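Local coordinates for protein membrane-bound lytic murein transglycosylase (Agrobacterium tumefaciens, PDB 2PNW) that probably cleaves the glycan strands of peptidoglycan as an MltA-type lytic transglycosylase, releasing 1,6-anhydromuramoyl products, at residues Gly21-Ala33 against Gln68-Glu80. Residues are numbered along the deposited sequence; the frame is centred on the assembly and turned at random.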
ATOM      1  N   GLY A  21       1.903   8.030  25.390  1.00 30.14           N
ATOM      2  CA  GLY A  21       3.031   8.094  26.307  1.00 30.22           C
ATOM      3  C   GLY A  21       3.987   6.917  26.283  1.00 30.74           C
ATOM      4  O   GLY A  21       5.134   7.029  26.748  1.00 31.54           O
ATOM      5  N   GLN A  22       3.530   5.783  25.762  1.00 29.75           N
ATOM      6  CA  GLN A  22       4.359   4.585  25.728  1.00 29.85           C
ATOM      7  C   GLN A  22       4.976   4.306  24.345  1.00 29.07           C
ATOM      8  O   GLN A  22       5.756   3.362  24.189  1.00 28.62           O
ATOM      9  CB  GLN A  22       3.556   3.369  26.216  1.00 30.22           C
ATOM     10  CG  GLN A  22       3.248   3.392  27.740  1.00 32.89           C
ATOM     11  CD  GLN A  22       2.409   4.587  28.153  1.00 35.13           C
ATOM     12  OE1 GLN A  22       1.277   4.753  27.690  1.00 37.59           O
ATOM     13  NE2 GLN A  22       2.962   5.436  29.026  1.00 36.42           N
ATOM     14  N   ASP A  23       4.624   5.120  23.349  1.00 28.23           N
ATOM     15  CA  ASP A  23       5.117   4.906  21.979  1.00 27.55           C
ATOM     16  C   ASP A  23       6.500   5.520  21.781  1.00 27.13           C
ATOM     17  O   ASP A  23       6.810   6.574  22.343  1.00 26.12           O
ATOM     18  CB  ASP A  23       4.121   5.475  20.954  1.00 27.36           C
ATOM     19  CG  ASP A  23       4.425   5.023  19.517  1.00 29.28           C
ATOM     20  OD1 ASP A  23       4.838   3.853  19.311  1.00 27.44           O
ATOM     21  OD2 ASP A  23       4.239   5.845  18.596  1.00 28.48           O
ATOM     22  N   ASP A  24       7.339   4.844  20.993  1.00 26.77           N
ATOM     23  CA  ASP A  24       8.653   5.351  20.626  1.00 26.47           C
ATOM     24  C   ASP A  24       8.667   5.623  19.113  1.00 25.52           C
ATOM     25  O   ASP A  24       8.951   4.705  18.338  1.00 25.97           O
ATOM     26  CB  ASP A  24       9.759   4.330  20.973  1.00 26.91           C
ATOM     27  CG  ASP A  24      11.143   4.765  20.476  1.00 28.78           C
ATOM     28  OD1 ASP A  24      11.286   5.891  19.939  1.00 26.57           O
ATOM     29  OD2 ASP A  24      12.107   3.972  20.609  1.00 28.17           O
ATOM     30  N   PRO A  25       8.349   6.864  18.690  1.00 24.34           N
ATOM     31  CA  PRO A  25       8.302   7.171  17.240  1.00 22.73           C
ATOM     32  C   PRO A  25       9.638   7.594  16.589  1.00 22.52           C
ATOM     33  O   PRO A  25       9.640   8.295  15.540  1.00 21.60           O
ATOM     34  CB  PRO A  25       7.263   8.305  17.177  1.00 23.03           C
ATOM     35  CG  PRO A  25       7.539   9.098  18.456  1.00 22.72           C
ATOM     36  CD  PRO A  25       7.913   8.022  19.504  1.00 24.28           C
ATOM     37  N   ARG A  26      10.765   7.178  17.165  1.00 20.43           N
ATOM     38  CA  ARG A  26      12.072   7.596  16.623  1.00 20.76           C
ATOM     39  C   ARG A  26      12.325   7.199  15.172  1.00 20.22           C
ATOM     40  O   ARG A  26      13.000   7.937  14.466  1.00 20.26           O
ATOM     41  CB  ARG A  26      13.246   7.137  17.520  1.00 20.58           C
ATOM     42  CG  ARG A  26      13.472   8.098  18.677  1.00 19.24           C
ATOM     43  CD  ARG A  26      14.624   7.624  19.590  1.00 22.50           C
ATOM     44  NE  ARG A  26      14.292   6.349  20.219  1.00 23.90           N
ATOM     45  CZ  ARG A  26      15.116   5.659  21.005  1.00 28.37           C
ATOM     46  NH1 ARG A  26      16.319   6.140  21.303  1.00 27.49           N
ATOM     47  NH2 ARG A  26      14.723   4.498  21.500  1.00 27.18           N
ATOM     48  N   LYS A  27      11.784   6.062  14.728  1.00 19.22           N
ATOM     49  CA  LYS A  27      11.986   5.640  13.322  1.00 20.58           C
ATOM     50  C   LYS A  27      11.290   6.554  12.304  1.00 19.91           C
ATOM     51  O   LYS A  27      11.571   6.482  11.102  1.00 20.73           O
ATOM     52  CB  LYS A  27      11.498   4.219  13.099  1.00 20.83           C
ATOM     53  CG  LYS A  27      12.362   3.158  13.758  1.00 22.95           C
ATOM     54  CD  LYS A  27      11.862   1.762  13.401  1.00 28.12           C
ATOM     55  CE  LYS A  27      12.694   0.716  14.152  1.00 31.84           C
ATOM     56  NZ  LYS A  27      12.360  -0.656  13.698  1.00 33.90           N
ATOM     57  N   LEU A  28      10.396   7.411  12.783  1.00 18.72           N
ATOM     58  CA  LEU A  28       9.698   8.339  11.881  1.00 18.73           C
ATOM     59  C   LEU A  28      10.579   9.473  11.436  1.00 18.77           C
ATOM     60  O   LEU A  28      10.266  10.125  10.461  1.00 18.77           O
ATOM     61  CB  LEU A  28       8.449   8.922  12.538  1.00 18.29           C
ATOM     62  CG  LEU A  28       7.386   7.929  13.017  1.00 18.91           C
ATOM     63  CD1 LEU A  28       6.105   8.703  13.246  1.00 20.59           C
ATOM     64  CD2 LEU A  28       7.144   6.771  12.036  1.00 20.06           C
ATOM     65  N   PHE A  29      11.682   9.731  12.153  1.00 18.21           N
ATOM     66  CA  PHE A  29      12.522  10.870  11.813  1.00 17.91           C
ATOM     67  C   PHE A  29      13.349  10.655  10.537  1.00 17.89           C
ATOM     68  O   PHE A  29      13.304  11.517   9.625  1.00 17.11           O
ATOM     69  CB  PHE A  29      13.320  11.318  13.047  1.00 19.04           C
ATOM     70  CG  PHE A  29      12.450  12.008  14.055  1.00 20.30           C
ATOM     71  CD1 PHE A  29      11.639  11.269  14.916  1.00 20.15           C
ATOM     72  CD2 PHE A  29      12.382  13.394  14.092  1.00 21.54           C
ATOM     73  CE1 PHE A  29      10.803  11.898  15.824  1.00 20.70           C
ATOM     74  CE2 PHE A  29      11.532  14.042  14.997  1.00 23.01           C
ATOM     75  CZ  PHE A  29      10.743  13.282  15.869  1.00 23.19           C
ATOM     76  N   PRO A  30      14.036   9.494  10.415  1.00 17.44           N
ATOM     77  CA  PRO A  30      14.603   9.228   9.098  1.00 17.58           C
ATOM     78  C   PRO A  30      13.562   9.158   7.972  1.00 17.15           C
ATOM     79  O   PRO A  30      13.862   9.536   6.858  1.00 16.99           O
ATOM     80  CB  PRO A  30      15.271   7.855   9.255  1.00 18.17           C
ATOM     81  CG  PRO A  30      15.533   7.713  10.709  1.00 18.47           C
ATOM     82  CD  PRO A  30      14.373   8.425  11.383  1.00 18.16           C
ATOM     83  N   ALA A  31      12.380   8.620   8.250  1.00 16.63           N
ATOM     84  CA  ALA A  31      11.344   8.532   7.214  1.00 16.63           C
ATOM     85  C   ALA A  31      10.913   9.943   6.797  1.00 15.85           C
ATOM     86  O   ALA A  31      10.755  10.211   5.604  1.00 16.53           O
ATOM     87  CB  ALA A  31      10.141   7.721   7.711  1.00 16.14           C
ATOM     88  N   MET A  32      10.719  10.832   7.772  1.00 14.80           N
ATOM     89  CA  MET A  32      10.370  12.241   7.463  1.00 15.47           C
ATOM     90  C   MET A  32      11.490  12.911   6.638  1.00 16.46           C
ATOM     91  O   MET A  32      11.222  13.693   5.712  1.00 16.61           O
ATOM     92  CB  MET A  32      10.103  13.037   8.759  1.00 16.04           C
ATOM     93  CG  MET A  32       8.701  12.777   9.417  1.00 16.40           C
ATOM     94  SD  MET A  32       8.243  13.993  10.747  1.00 12.05           S
ATOM     95  CE  MET A  32       9.485  13.454  11.945  1.00 20.72           C
ATOM     96  N   ALA A  33      12.752  12.612   6.966  1.00 15.75           N
ATOM     97  CA  ALA A  33      13.873  13.106   6.133  1.00 16.54           C
ATOM     98  C   ALA A  33      13.810  12.609   4.669  1.00 16.18           C
ATOM     99  O   ALA A  33      14.141  13.353   3.723  1.00 16.84           O
ATOM    100  CB  ALA A  33      15.235  12.748   6.790  1.00 17.69           C
ATOM    101  N   GLN A  68      16.911  17.930  17.030  1.00 39.65           N
ATOM    102  CA  GLN A  68      17.770  16.824  17.401  1.00 41.21           C
ATOM    103  C   GLN A  68      17.018  16.007  18.422  1.00 40.81           C
ATOM    104  O   GLN A  68      16.732  16.478  19.520  1.00 42.07           O
ATOM    105  CB  GLN A  68      19.108  17.331  17.954  1.00 41.99           C
ATOM    106  CG  GLN A  68      20.131  16.225  18.223  1.00 45.95           C
ATOM    107  CD  GLN A  68      20.517  15.439  16.975  1.00 49.69           C
ATOM    108  OE1 GLN A  68      20.746  16.009  15.902  1.00 51.80           O
ATOM    109  NE2 GLN A  68      20.597  14.115  17.117  1.00 52.04           N
ATOM    110  N   VAL A  69      16.666  14.792  18.035  1.00 39.95           N
ATOM    111  CA  VAL A  69      15.884  13.904  18.867  1.00 39.25           C
ATOM    112  C   VAL A  69      16.803  12.769  19.263  1.00 38.98           C
ATOM    113  O   VAL A  69      17.457  12.180  18.401  1.00 39.54           O
ATOM    114  CB  VAL A  69      14.620  13.401  18.106  1.00 38.90           C
ATOM    115  CG1 VAL A  69      14.180  12.056  18.608  1.00 39.27           C
ATOM    116  CG2 VAL A  69      13.503  14.429  18.233  1.00 39.06           C
ATOM    117  N   ASN A  70      16.874  12.495  20.565  1.00 38.17           N
ATOM    118  CA  ASN A  70      17.805  11.517  21.126  1.00 37.69           C
ATOM    119  C   ASN A  70      17.214  10.614  22.219  1.00 36.06           C
ATOM    120  O   ASN A  70      17.971  10.023  23.008  1.00 36.35           O
ATOM    121  CB  ASN A  70      19.053  12.218  21.681  1.00 38.48           C
ATOM    122  CG  ASN A  70      20.019  12.668  20.590  1.00 41.77           C
ATOM    123  OD1 ASN A  70      20.351  11.901  19.674  1.00 46.38           O
ATOM    124  ND2 ASN A  70      20.501  13.913  20.700  1.00 44.53           N
ATOM    125  N   SER A  71      15.885  10.522  22.278  1.00 33.27           N
ATOM    126  CA  SER A  71      15.179   9.636  23.206  1.00 31.03           C
ATOM    127  C   SER A  71      13.725   9.515  22.755  1.00 29.74           C
ATOM    128  O   SER A  71      13.246  10.390  22.040  1.00 29.21           O
ATOM    129  CB  SER A  71      15.219  10.224  24.612  1.00 31.45           C
ATOM    130  OG  SER A  71      14.436  11.401  24.664  1.00 30.18           O
ATOM    131  N   PRO A  72      13.016   8.441  23.165  1.00 28.76           N
ATOM    132  CA  PRO A  72      11.578   8.363  22.872  1.00 28.28           C
ATOM    133  C   PRO A  72      10.825   9.606  23.338  1.00 28.30           C
ATOM    134  O   PRO A  72       9.961  10.106  22.622  1.00 26.70           O
ATOM    135  CB  PRO A  72      11.125   7.126  23.653  1.00 28.56           C
ATOM    136  CG  PRO A  72      12.345   6.261  23.678  1.00 28.47           C
ATOM    137  CD  PRO A  72      13.501   7.215  23.832  1.00 28.12           C
ATOM    138  N   GLU A  73      11.191  10.126  24.514  1.00 28.44           N
ATOM    139  CA  GLU A  73      10.525  11.312  25.060  1.00 28.54           C
ATOM    140  C   GLU A  73      10.742  12.535  24.175  1.00 27.43           C
ATOM    141  O   GLU A  73       9.803  13.274  23.914  1.00 27.20           O
ATOM    142  CB  GLU A  73      10.986  11.600  26.504  1.00 29.16           C
ATOM    143  CG  GLU A  73      10.467  12.924  27.095  1.00 33.25           C
ATOM    144  CD  GLU A  73       8.942  13.008  27.214  1.00 40.19           C
ATOM    145  OE1 GLU A  73       8.398  14.142  27.209  1.00 45.08           O
ATOM    146  OE2 GLU A  73       8.271  11.958  27.315  1.00 44.60           O
ATOM    147  N   GLN A  74      11.975  12.746  23.718  1.00 26.58           N
ATOM    148  CA  GLN A  74      12.261  13.886  22.823  1.00 25.94           C
ATOM    149  C   GLN A  74      11.521  13.754  21.490  1.00 25.20           C
ATOM    150  O   GLN A  74      11.056  14.752  20.915  1.00 24.21           O
ATOM    151  CB  GLN A  74      13.744  14.022  22.580  1.00 26.47           C
ATOM    152  CG  GLN A  74      14.467  14.711  23.732  1.00 28.36           C
ATOM    153  CD  GLN A  74      15.961  14.622  23.601  1.00 31.25           C
ATOM    154  OE1 GLN A  74      16.480  14.237  22.557  1.00 31.14           O
ATOM    155  NE2 GLN A  74      16.671  14.975  24.667  1.00 33.45           N
ATOM    156  N   ALA A  75      11.396  12.516  21.019  1.00 24.57           N
ATOM    157  CA  ALA A  75      10.641  12.220  19.778  1.00 23.73           C
ATOM    158  C   ALA A  75       9.153  12.563  19.915  1.00 23.86           C
ATOM    159  O   ALA A  75       8.578  13.241  19.063  1.00 23.61           O
ATOM    160  CB  ALA A  75      10.820  10.764  19.415  1.00 23.73           C
ATOM    161  N   ARG A  76       8.515  12.088  20.981  1.00 24.16           N
ATOM    162  CA  ARG A  76       7.112  12.439  21.239  1.00 24.71           C
ATOM    163  C   ARG A  76       6.954  13.950  21.404  1.00 24.75           C
ATOM    164  O   ARG A  76       5.980  14.526  20.909  1.00 25.00           O
ATOM    165  CB  ARG A  76       6.562  11.717  22.483  1.00 23.87           C
ATOM    166  CG  ARG A  76       6.438  10.207  22.333  1.00 26.08           C
ATOM    167  CD  ARG A  76       5.698   9.587  23.509  1.00 25.82           C
ATOM    168  NE  ARG A  76       6.417   9.835  24.758  1.00 29.37           N
ATOM    169  CZ  ARG A  76       7.313   9.008  25.296  1.00 31.45           C
ATOM    170  NH1 ARG A  76       7.620   7.855  24.701  1.00 31.58           N
ATOM    171  NH2 ARG A  76       7.905   9.337  26.441  1.00 32.27           N
ATOM    172  N   GLN A  77       7.905  14.587  22.100  1.00 24.36           N
ATOM    173  CA  GLN A  77       7.824  16.025  22.375  1.00 24.78           C
ATOM    174  C   GLN A  77       7.865  16.832  21.095  1.00 24.11           C
ATOM    175  O   GLN A  77       7.189  17.855  20.978  1.00 24.11           O
ATOM    176  CB  GLN A  77       8.947  16.489  23.321  1.00 25.34           C
ATOM    177  CG  GLN A  77       8.841  17.981  23.707  1.00 29.27           C
ATOM    178  CD  GLN A  77       7.593  18.289  24.532  1.00 33.82           C
ATOM    179  OE1 GLN A  77       7.386  17.715  25.598  1.00 36.19           O
ATOM    180  NE2 GLN A  77       6.764  19.205  24.042  1.00 33.70           N
ATOM    181  N   PHE A  78       8.659  16.383  20.129  1.00 22.91           N
ATOM    182  CA  PHE A  78       8.649  17.029  18.833  1.00 22.10           C
ATOM    183  C   PHE A  78       7.221  17.189  18.296  1.00 21.92           C
ATOM    184  O   PHE A  78       6.822  18.286  17.862  1.00 22.53           O
ATOM    185  CB  PHE A  78       9.469  16.234  17.810  1.00 21.34           C
ATOM    186  CG  PHE A  78       9.305  16.756  16.411  1.00 21.18           C
ATOM    187  CD1 PHE A  78       9.962  17.919  16.019  1.00 21.03           C
ATOM    188  CD2 PHE A  78       8.461  16.102  15.494  1.00 21.31           C
ATOM    189  CE1 PHE A  78       9.779  18.455  14.720  1.00 23.04           C
ATOM    190  CE2 PHE A  78       8.265  16.618  14.219  1.00 20.96           C
ATOM    191  CZ  PHE A  78       8.932  17.801  13.823  1.00 20.56           C
ATOM    192  N   PHE A  79       6.462  16.096  18.304  1.00 21.60           N
ATOM    193  CA  PHE A  79       5.092  16.118  17.765  1.00 22.18           C
ATOM    194  C   PHE A  79       4.143  16.958  18.614  1.00 23.21           C
ATOM    195  O   PHE A  79       3.304  17.689  18.071  1.00 23.25           O
ATOM    196  CB  PHE A  79       4.548  14.692  17.545  1.00 21.30           C
ATOM    197  CG  PHE A  79       5.259  13.959  16.439  1.00 21.30           C
ATOM    198  CD1 PHE A  79       4.996  14.265  15.097  1.00 20.63           C
ATOM    199  CD2 PHE A  79       6.239  13.019  16.733  1.00 22.11           C
ATOM    200  CE1 PHE A  79       5.686  13.617  14.059  1.00 19.69           C
ATOM    201  CE2 PHE A  79       6.941  12.376  15.698  1.00 21.43           C
ATOM    202  CZ  PHE A  79       6.664  12.684  14.368  1.00 18.76           C
ATOM    203  N   GLU A  80       4.270  16.843  19.934  1.00 24.10           N
ATOM    204  CA  GLU A  80       3.460  17.656  20.867  1.00 24.92           C
ATOM    205  C   GLU A  80       3.644  19.148  20.675  1.00 25.08           C
ATOM    206  O   GLU A  80       2.682  19.888  20.770  1.00 25.86           O
ATOM    207  CB  GLU A  80       3.744  17.270  22.323  1.00 25.60           C
ATOM    208  CG  GLU A  80       3.477  15.799  22.581  1.00 29.03           C
ATOM    209  CD  GLU A  80       3.407  15.445  24.047  1.00 35.97           C
ATOM    210  OE1 GLU A  80       2.939  16.303  24.839  1.00 38.78           O
ATOM    211  OE2 GLU A  80       3.807  14.302  24.394  1.00 35.89           O
TER
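F29 of helix 28-33 drives its ring into the side of helix 72-80, where it turns an edge to the face of F78 in an offset T-shaped pair, planes at 70° and centroids 5.2 Å apart. V69 CG2 lies over one face of F29 in an off-centre CH-pi contact, and A75 CB approaches F29 CE1 obliquely at 3.8 Å. F79 meets F29 obliquely; with the chain bent at chi3 (-69°), M32 CE reaches F79 CZ (3.8 Å), and SD lies obliquely beside that ring. P25 CG rests on A75 CB. P72 CD sits over the centre of the R26 guanidinium, 3.6 Å from CZ, while R26 grips the D24 carboxylate side-on, NE to OD1 and NH2 to OD2; D24 OD1 also accepts from R26 N, closing an Asx turn. R76 gives NH1 to D23 O (2.8 Å), the acceptor lying in the guanidinium plane; G21 O stands over one face, and NH2 forms a salt bridge with E73 OE2. D23 turns its carboxylate to R285 and L319 N. Helix 54-66 backs M32 and F78. Each arginine thus pairs with an acid of its own segment, probably balancing its charge, and R76-D23 is the single hydrogen bond between segments otherwise joined by apolar and arginine-face packing.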